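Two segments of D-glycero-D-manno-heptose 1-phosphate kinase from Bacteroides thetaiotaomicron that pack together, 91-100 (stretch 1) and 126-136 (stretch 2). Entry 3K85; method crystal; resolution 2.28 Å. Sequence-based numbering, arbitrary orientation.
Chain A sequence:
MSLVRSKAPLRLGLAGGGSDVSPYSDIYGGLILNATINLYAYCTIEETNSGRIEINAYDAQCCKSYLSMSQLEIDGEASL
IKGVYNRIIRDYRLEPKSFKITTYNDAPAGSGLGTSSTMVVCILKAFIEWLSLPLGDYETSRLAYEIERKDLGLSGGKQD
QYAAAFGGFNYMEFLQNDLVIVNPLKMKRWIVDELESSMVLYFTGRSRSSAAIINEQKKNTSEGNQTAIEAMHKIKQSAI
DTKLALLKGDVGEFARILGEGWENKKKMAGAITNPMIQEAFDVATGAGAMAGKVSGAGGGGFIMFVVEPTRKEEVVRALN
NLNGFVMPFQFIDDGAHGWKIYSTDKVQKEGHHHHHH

Stretch 1, residues 91-100: DYRLEPKSFK
Stretch 2 (126-136) AFIEWLSLPLG

No hydrogen bond crosses this contact: 395 Å² of surface, both sides summed, is buried between the two stretches, mostly by apolar and aromatic side chains, and the one tyrosine hydroxyl involved comes against a carbon, Tyr92 OH lying 3.3 Å from Leu135 CG.

The backbones stay well apart, and side chains fill the gap. Tyr92 and Leu133 have their CA atoms 8.7 Å apart, Phe99 and Trp130 theirs 10.8 Å apart. As stretch 1 advances from Tyr92 to Phe99, its partners step back from Leu133 to the region of Phe127 and Trp130, so the two chains run in broadly opposite senses.

Tyr92 (phi/psi -108/6) is the first residue after a helix to leave helical phi/psi; stretch 1 then turns through Arg93 at positive phi (47/53), extends from Leu94 (-95/155) to Lys97 (-114/149) and enters a strand at Phe99 (-163/169). Stretch 2 begins within a helix, where Trp130 N donates to Ala126 O at 2.7 Å and Leu131 N to Phe127 O at 2.6 Å. Ser132, at 41/49, is the first residue to leave helical phi/psi, in a Schellman motif, and Leu133 N reaches back to Ile128 O at 3.2 Å. Leu133 (-75/142), Pro134 (-80/60) and Leu135 (-122/117) follow, with a weak bond of 2.9 Å from Leu135 N to Leu133 O, before Gly136 takes the N-cap position of the next helix.

Tyr92 anchors the post-helical end, covered over 91 Å² by stretch 2. Its m rotamer (chi1 -64°, chi2 -79°) presents a ring face to Leu133, also m at chi1 and t at chi2. Leu133 CD2 sits 3.9 Å from the centroid of the Tyr92 ring and only 7° off its normal, a CH-pi contact in which a methyl group meets the pi cloud almost head-on. Pro134 CD packs obliquely, 4.0 Å from Tyr92 CE1, and Leu135 CD1 lies 4.4 Å from Tyr92 CZ. Three consecutive residues thus pack against the same side of one aromatic ring.

In the middle, Leu131 (chi1 -40°, chi2 163°) is shared. Leu94, m then t, places CD1 4.0 Å from Leu131 CD1, while Lys97 brings CE within 4.0 Å of Leu131 CD2. The end of the lysine side chain lies against Leu131, with chi1 between wells at -114°, chi2 p, and chi3 and chi4 t. Both partners point their CA-to-CB bonds toward stretch 2; Ser98 points away, its OG hydrogen-bonded elsewhere in the structure.

Where stretch 1 enters its strand, a buried aromatic pair completes the contact. Phe99 (chi1 62°, p; chi2 90°) offers its face to the edge of Phe127 (chi1 -83°, m; chi2 -75°). Their centroids are 6.0 Å apart, their planes meet at 86°, and Phe99 CZ lies 4.2 Å from Phe127 CZ. Edge-to-face pairs of this kind generally favour electropositive ring hydrogens near pi density; here the approach of Phe127 CZ to the Phe99 ring is oblique. The rule to read here is that well-placed leucines and aromatics can join a loop to a helix and its exit without a polar bond between them.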

ATOM      1  N   ASP A  91      32.440   5.053  -1.989  1.00 36.60           N
ATOM      2  CA  ASP A  91      31.720   4.206  -1.053  1.00 36.49           C
ATOM      3  C   ASP A  91      32.108   2.742  -1.076  1.00 35.33           C
ATOM      4  O   ASP A  91      32.091   2.077  -0.046  1.00 35.64           O
ATOM      5  CB  ASP A  91      30.217   4.336  -1.275  1.00 37.41           C
ATOM      6  CG  ASP A  91      29.655   5.586  -0.643  1.00 39.95           C
ATOM      7  OD1 ASP A  91      30.448   6.345  -0.039  1.00 41.85           O
ATOM      8  OD2 ASP A  91      28.432   5.810  -0.744  1.00 42.21           O
ATOM      9  N   TYR A  92      32.467   2.233  -2.242  1.00 35.55           N
ATOM     10  CA  TYR A  92      32.839   0.835  -2.327  1.00 37.18           C
ATOM     11  C   TYR A  92      34.338   0.612  -2.543  1.00 38.56           C
ATOM     12  O   TYR A  92      34.786  -0.529  -2.726  1.00 38.43           O
ATOM     13  CB  TYR A  92      31.978   0.161  -3.409  1.00 37.46           C
ATOM     14  CG  TYR A  92      30.521   0.189  -3.016  1.00 36.21           C
ATOM     15  CD1 TYR A  92      30.019  -0.726  -2.085  1.00 37.76           C
ATOM     16  CD2 TYR A  92      29.678   1.215  -3.448  1.00 34.99           C
ATOM     17  CE1 TYR A  92      28.727  -0.619  -1.587  1.00 35.27           C
ATOM     18  CE2 TYR A  92      28.381   1.336  -2.955  1.00 34.19           C
ATOM     19  CZ  TYR A  92      27.915   0.414  -2.020  1.00 36.52           C
ATOM     20  OH  TYR A  92      26.658   0.540  -1.479  1.00 37.00           O
ATOM     21  N   ARG A  93      35.106   1.705  -2.494  1.00 39.13           N
ATOM     22  CA  ARG A  93      36.563   1.660  -2.654  1.00 40.38           C
ATOM     23  C   ARG A  93      36.952   0.803  -3.849  1.00 39.64           C
ATOM     24  O   ARG A  93      37.771  -0.105  -3.730  1.00 39.22           O
ATOM     25  CB  ARG A  93      37.202   1.070  -1.399  1.00 42.11           C
ATOM     26  CG  ARG A  93      36.771   1.700  -0.083  1.00 46.77           C
ATOM     27  CD  ARG A  93      37.338   0.885   1.085  1.00 52.10           C
ATOM     28  NE  ARG A  93      38.697   0.414   0.790  1.00 58.04           N
ATOM     29  CZ  ARG A  93      39.481  -0.251   1.637  1.00 59.69           C
ATOM     30  NH1 ARG A  93      39.054  -0.537   2.862  1.00 61.54           N
ATOM     31  NH2 ARG A  93      40.695  -0.641   1.253  1.00 59.08           N
ATOM     32  N   LEU A  94      36.381   1.102  -5.006  1.00 42.64           N
ATOM     33  CA  LEU A  94      36.647   0.315  -6.207  1.00 45.42           C
ATOM     34  C   LEU A  94      37.748   0.870  -7.105  1.00 47.04           C
ATOM     35  O   LEU A  94      38.018   2.072  -7.100  1.00 46.80           O
ATOM     36  CB  LEU A  94      35.354   0.189  -7.016  1.00 45.47           C
ATOM     37  CG  LEU A  94      34.124  -0.215  -6.198  1.00 46.09           C
ATOM     38  CD1 LEU A  94      32.870  -0.089  -7.053  1.00 45.27           C
ATOM     39  CD2 LEU A  94      34.307  -1.643  -5.684  1.00 46.46           C
ATOM     40  N   GLU A  95      38.368  -0.021  -7.880  1.00 49.39           N
ATOM     41  CA  GLU A  95      39.424   0.353  -8.816  1.00 51.31           C
ATOM     42  C   GLU A  95      38.786   1.088  -9.986  1.00 51.96           C
ATOM     43  O   GLU A  95      37.597   0.913 -10.266  1.00 51.94           O
ATOM     44  CB  GLU A  95      40.137  -0.889  -9.343  1.00 53.37           C
ATOM     45  CG  GLU A  95      40.830  -1.708  -8.274  1.00 59.67           C
ATOM     46  CD  GLU A  95      41.479  -2.969  -8.829  1.00 63.04           C
ATOM     47  OE1 GLU A  95      42.421  -2.853  -9.648  1.00 65.13           O
ATOM     48  OE2 GLU A  95      41.044  -4.079  -8.447  1.00 65.33           O
ATOM     49  N   PRO A  96      39.567   1.924 -10.690  1.00 52.22           N
ATOM     50  CA  PRO A  96      39.036   2.674 -11.835  1.00 51.02           C
ATOM     51  C   PRO A  96      38.220   1.780 -12.777  1.00 49.28           C
ATOM     52  O   PRO A  96      38.548   0.604 -12.972  1.00 48.09           O
ATOM     53  CB  PRO A  96      40.299   3.220 -12.498  1.00 50.45           C
ATOM     54  CG  PRO A  96      41.184   3.470 -11.324  1.00 50.74           C
ATOM     55  CD  PRO A  96      40.998   2.214 -10.495  1.00 50.18           C
ATOM     56  N   LYS A  97      37.162   2.337 -13.356  1.00 47.34           N
ATOM     57  CA  LYS A  97      36.317   1.571 -14.266  1.00 46.36           C
ATOM     58  C   LYS A  97      36.363   2.073 -15.710  1.00 44.67           C
ATOM     59  O   LYS A  97      36.535   3.269 -15.958  1.00 45.22           O
ATOM     60  CB  LYS A  97      34.866   1.586 -13.770  1.00 46.69           C
ATOM     61  CG  LYS A  97      34.351   0.227 -13.327  1.00 46.91           C
ATOM     62  CD  LYS A  97      34.836  -0.152 -11.939  1.00 47.27           C
ATOM     63  CE  LYS A  97      34.442  -1.589 -11.602  1.00 48.99           C
ATOM     64  NZ  LYS A  97      34.546  -1.894 -10.144  1.00 48.13           N
ATOM     65  N   SER A  98      36.198   1.146 -16.653  1.00 41.98           N
ATOM     66  CA  SER A  98      36.195   1.460 -18.080  1.00 39.99           C
ATOM     67  C   SER A  98      34.836   1.015 -18.656  1.00 38.69           C
ATOM     68  O   SER A  98      34.511  -0.172 -18.664  1.00 37.84           O
ATOM     69  CB  SER A  98      37.354   0.719 -18.767  1.00 41.15           C
ATOM     70  OG  SER A  98      37.468   1.064 -20.136  1.00 41.72           O
ATOM     71  N   PHE A  99      34.044   1.959 -19.152  1.00 37.40           N
ATOM     72  CA  PHE A  99      32.725   1.600 -19.658  1.00 37.03           C
ATOM     73  C   PHE A  99      32.103   2.662 -20.549  1.00 38.07           C
ATOM     74  O   PHE A  99      32.576   3.794 -20.624  1.00 37.36           O
ATOM     75  CB  PHE A  99      31.786   1.370 -18.478  1.00 35.17           C
ATOM     76  CG  PHE A  99      31.601   2.593 -17.622  1.00 35.18           C
ATOM     77  CD1 PHE A  99      30.589   3.500 -17.893  1.00 34.03           C
ATOM     78  CD2 PHE A  99      32.491   2.871 -16.579  1.00 35.85           C
ATOM     79  CE1 PHE A  99      30.460   4.674 -17.143  1.00 36.80           C
ATOM     80  CE2 PHE A  99      32.377   4.039 -15.823  1.00 35.18           C
ATOM     81  CZ  PHE A  99      31.359   4.945 -16.104  1.00 36.81           C
ATOM     82  N   LYS A 100      31.013   2.278 -21.204  1.00 39.21           N
ATOM     83  CA  LYS A 100      30.279   3.180 -22.070  1.00 39.51           C
ATOM     84  C   LYS A 100      28.944   3.353 -21.355  1.00 38.30           C
ATOM     85  O   LYS A 100      28.367   2.373 -20.883  1.00 36.78           O
ATOM     86  CB  LYS A 100      30.085   2.535 -23.448  1.00 42.40           C
ATOM     87  CG  LYS A 100      29.581   3.487 -24.530  1.00 47.55           C
ATOM     88  CD  LYS A 100      29.241   2.759 -25.849  1.00 51.33           C
ATOM     89  CE  LYS A 100      30.465   2.164 -26.567  1.00 53.95           C
ATOM     90  NZ  LYS A 100      31.056   0.969 -25.891  1.00 54.44           N
ATOM     91  N   ALA A 126      21.514   1.476 -12.491  1.00 22.16           N
ATOM     92  CA  ALA A 126      22.355   0.812 -13.480  1.00 22.94           C
ATOM     93  C   ALA A 126      23.622   0.333 -12.785  1.00 23.55           C
ATOM     94  O   ALA A 126      24.027  -0.811 -12.965  1.00 22.13           O
ATOM     95  CB  ALA A 126      22.702   1.757 -14.619  1.00 24.30           C
ATOM     96  N   PHE A 127      24.238   1.199 -11.977  1.00 24.19           N
ATOM     97  CA  PHE A 127      25.452   0.811 -11.254  1.00 25.77           C
ATOM     98  C   PHE A 127      25.185  -0.348 -10.291  1.00 25.59           C
ATOM     99  O   PHE A 127      25.968  -1.306 -10.237  1.00 26.44           O
ATOM    100  CB  PHE A 127      26.054   2.009 -10.496  1.00 25.48           C
ATOM    101  CG  PHE A 127      26.930   2.891 -11.355  1.00 29.00           C
ATOM    102  CD1 PHE A 127      28.209   2.478 -11.724  1.00 29.35           C
ATOM    103  CD2 PHE A 127      26.466   4.119 -11.825  1.00 30.10           C
ATOM    104  CE1 PHE A 127      29.011   3.278 -12.548  1.00 29.81           C
ATOM    105  CE2 PHE A 127      27.255   4.917 -12.647  1.00 29.49           C
ATOM    106  CZ  PHE A 127      28.531   4.495 -13.008  1.00 28.49           C
ATOM    107  N   ILE A 128      24.081  -0.276  -9.548  1.00 22.85           N
ATOM    108  CA  ILE A 128      23.740  -1.347  -8.609  1.00 23.52           C
ATOM    109  C   ILE A 128      23.615  -2.680  -9.354  1.00 24.92           C
ATOM    110  O   ILE A 128      24.187  -3.693  -8.942  1.00 25.08           O
ATOM    111  CB  ILE A 128      22.410  -1.050  -7.886  1.00 24.53           C
ATOM    112  CG1 ILE A 128      22.549   0.231  -7.059  1.00 21.59           C
ATOM    113  CG2 ILE A 128      22.004  -2.249  -7.029  1.00 22.14           C
ATOM    114  CD1 ILE A 128      21.245   0.753  -6.476  1.00 23.56           C
ATOM    115  N   GLU A 129      22.862  -2.673 -10.451  1.00 24.58           N
ATOM    116  CA  GLU A 129      22.679  -3.868 -11.278  1.00 27.53           C
ATOM    117  C   GLU A 129      24.047  -4.321 -11.802  1.00 27.58           C
ATOM    118  O   GLU A 129      24.414  -5.496 -11.737  1.00 28.36           O
ATOM    119  CB  GLU A 129      21.765  -3.523 -12.458  1.00 28.82           C
ATOM    120  CG  GLU A 129      21.358  -4.696 -13.317  1.00 31.96           C
ATOM    121  CD  GLU A 129      20.608  -5.750 -12.535  1.00 33.55           C
ATOM    122  OE1 GLU A 129      19.724  -5.379 -11.730  1.00 34.68           O
ATOM    123  OE2 GLU A 129      20.901  -6.952 -12.734  1.00 36.15           O
ATOM    124  N   TRP A 130      24.786  -3.354 -12.325  1.00 28.19           N
ATOM    125  CA  TRP A 130      26.128  -3.537 -12.875  1.00 30.02           C
ATOM    126  C   TRP A 130      27.085  -4.185 -11.848  1.00 29.88           C
ATOM    127  O   TRP A 130      27.626  -5.267 -12.080  1.00 27.87           O
ATOM    128  CB  TRP A 130      26.610  -2.140 -13.323  1.00 30.66           C
ATOM    129  CG  TRP A 130      28.050  -1.903 -13.749  1.00 35.17           C
ATOM    130  CD1 TRP A 130      28.703  -0.686 -13.767  1.00 34.81           C
ATOM    131  CD2 TRP A 130      28.985  -2.858 -14.252  1.00 35.03           C
ATOM    132  NE1 TRP A 130      29.977  -0.832 -14.247  1.00 37.10           N
ATOM    133  CE2 TRP A 130      30.178  -2.153 -14.554  1.00 37.95           C
ATOM    134  CE3 TRP A 130      28.937  -4.236 -14.480  1.00 38.73           C
ATOM    135  CZ2 TRP A 130      31.311  -2.790 -15.069  1.00 38.99           C
ATOM    136  CZ3 TRP A 130      30.065  -4.870 -14.994  1.00 40.90           C
ATOM    137  CH2 TRP A 130      31.235  -4.145 -15.281  1.00 42.15           C
ATOM    138  N   LEU A 131      27.257  -3.545 -10.696  1.00 30.52           N
ATOM    139  CA  LEU A 131      28.195  -4.048  -9.692  1.00 33.15           C
ATOM    140  C   LEU A 131      27.607  -4.836  -8.508  1.00 35.00           C
ATOM    141  O   LEU A 131      28.243  -4.934  -7.457  1.00 36.19           O
ATOM    142  CB  LEU A 131      29.018  -2.869  -9.164  1.00 31.03           C
ATOM    143  CG  LEU A 131      29.440  -1.859 -10.245  1.00 31.20           C
ATOM    144  CD1 LEU A 131      29.877  -0.559  -9.603  1.00 32.94           C
ATOM    145  CD2 LEU A 131      30.538  -2.440 -11.098  1.00 31.83           C
ATOM    146  N   SER A 132      26.416  -5.407  -8.681  1.00 35.60           N
ATOM    147  CA  SER A 132      25.761  -6.174  -7.616  1.00 35.67           C
ATOM    148  C   SER A 132      25.926  -5.514  -6.247  1.00 35.53           C
ATOM    149  O   SER A 132      26.294  -6.171  -5.273  1.00 35.12           O
ATOM    150  CB  SER A 132      26.323  -7.594  -7.554  1.00 35.11           C
ATOM    151  OG  SER A 132      26.107  -8.284  -8.773  1.00 38.24           O
ATOM    152  N   LEU A 133      25.649  -4.216  -6.184  1.00 34.49           N
ATOM    153  CA  LEU A 133      25.773  -3.455  -4.945  1.00 35.24           C
ATOM    154  C   LEU A 133      24.646  -3.751  -3.960  1.00 36.24           C
ATOM    155  O   LEU A 133      23.495  -3.920  -4.348  1.00 35.06           O
ATOM    156  CB  LEU A 133      25.787  -1.956  -5.257  1.00 32.72           C
ATOM    157  CG  LEU A 133      26.837  -1.487  -6.270  1.00 29.28           C
ATOM    158  CD1 LEU A 133      26.607  -0.032  -6.588  1.00 28.79           C
ATOM    159  CD2 LEU A 133      28.231  -1.701  -5.708  1.00 29.15           C
ATOM    160  N   PRO A 134      24.968  -3.804  -2.660  1.00 38.24           N
ATOM    161  CA  PRO A 134      23.958  -4.079  -1.633  1.00 38.14           C
ATOM    162  C   PRO A 134      23.111  -2.854  -1.266  1.00 37.87           C
ATOM    163  O   PRO A 134      23.091  -2.438  -0.107  1.00 39.19           O
ATOM    164  CB  PRO A 134      24.799  -4.574  -0.465  1.00 38.19           C
ATOM    165  CG  PRO A 134      26.030  -3.721  -0.585  1.00 38.70           C
ATOM    166  CD  PRO A 134      26.320  -3.760  -2.071  1.00 37.38           C
ATOM    167  N   LEU A 135      22.405  -2.285  -2.244  1.00 36.46           N
ATOM    168  CA  LEU A 135      21.570  -1.102  -2.005  1.00 34.09           C
ATOM    169  C   LEU A 135      20.105  -1.317  -2.375  1.00 33.46           C
ATOM    170  O   LEU A 135      19.783  -1.533  -3.540  1.00 33.41           O
ATOM    171  CB  LEU A 135      22.106   0.096  -2.796  1.00 32.67           C
ATOM    172  CG  LEU A 135      23.444   0.692  -2.348  1.00 33.74           C
ATOM    173  CD1 LEU A 135      23.918   1.747  -3.340  1.00 30.97           C
ATOM    174  CD2 LEU A 135      23.278   1.298  -0.962  1.00 30.54           C
ATOM    175  N   GLY A 136      19.222  -1.243  -1.384  1.00 32.32           N
ATOM    176  CA  GLY A 136      17.801  -1.424  -1.636  1.00 32.34           C
ATOM    177  C   GLY A 136      17.074  -0.099  -1.771  1.00 32.93           C
ATOM    178  O   GLY A 136      17.705   0.953  -1.853  1.00 31.58           O
TER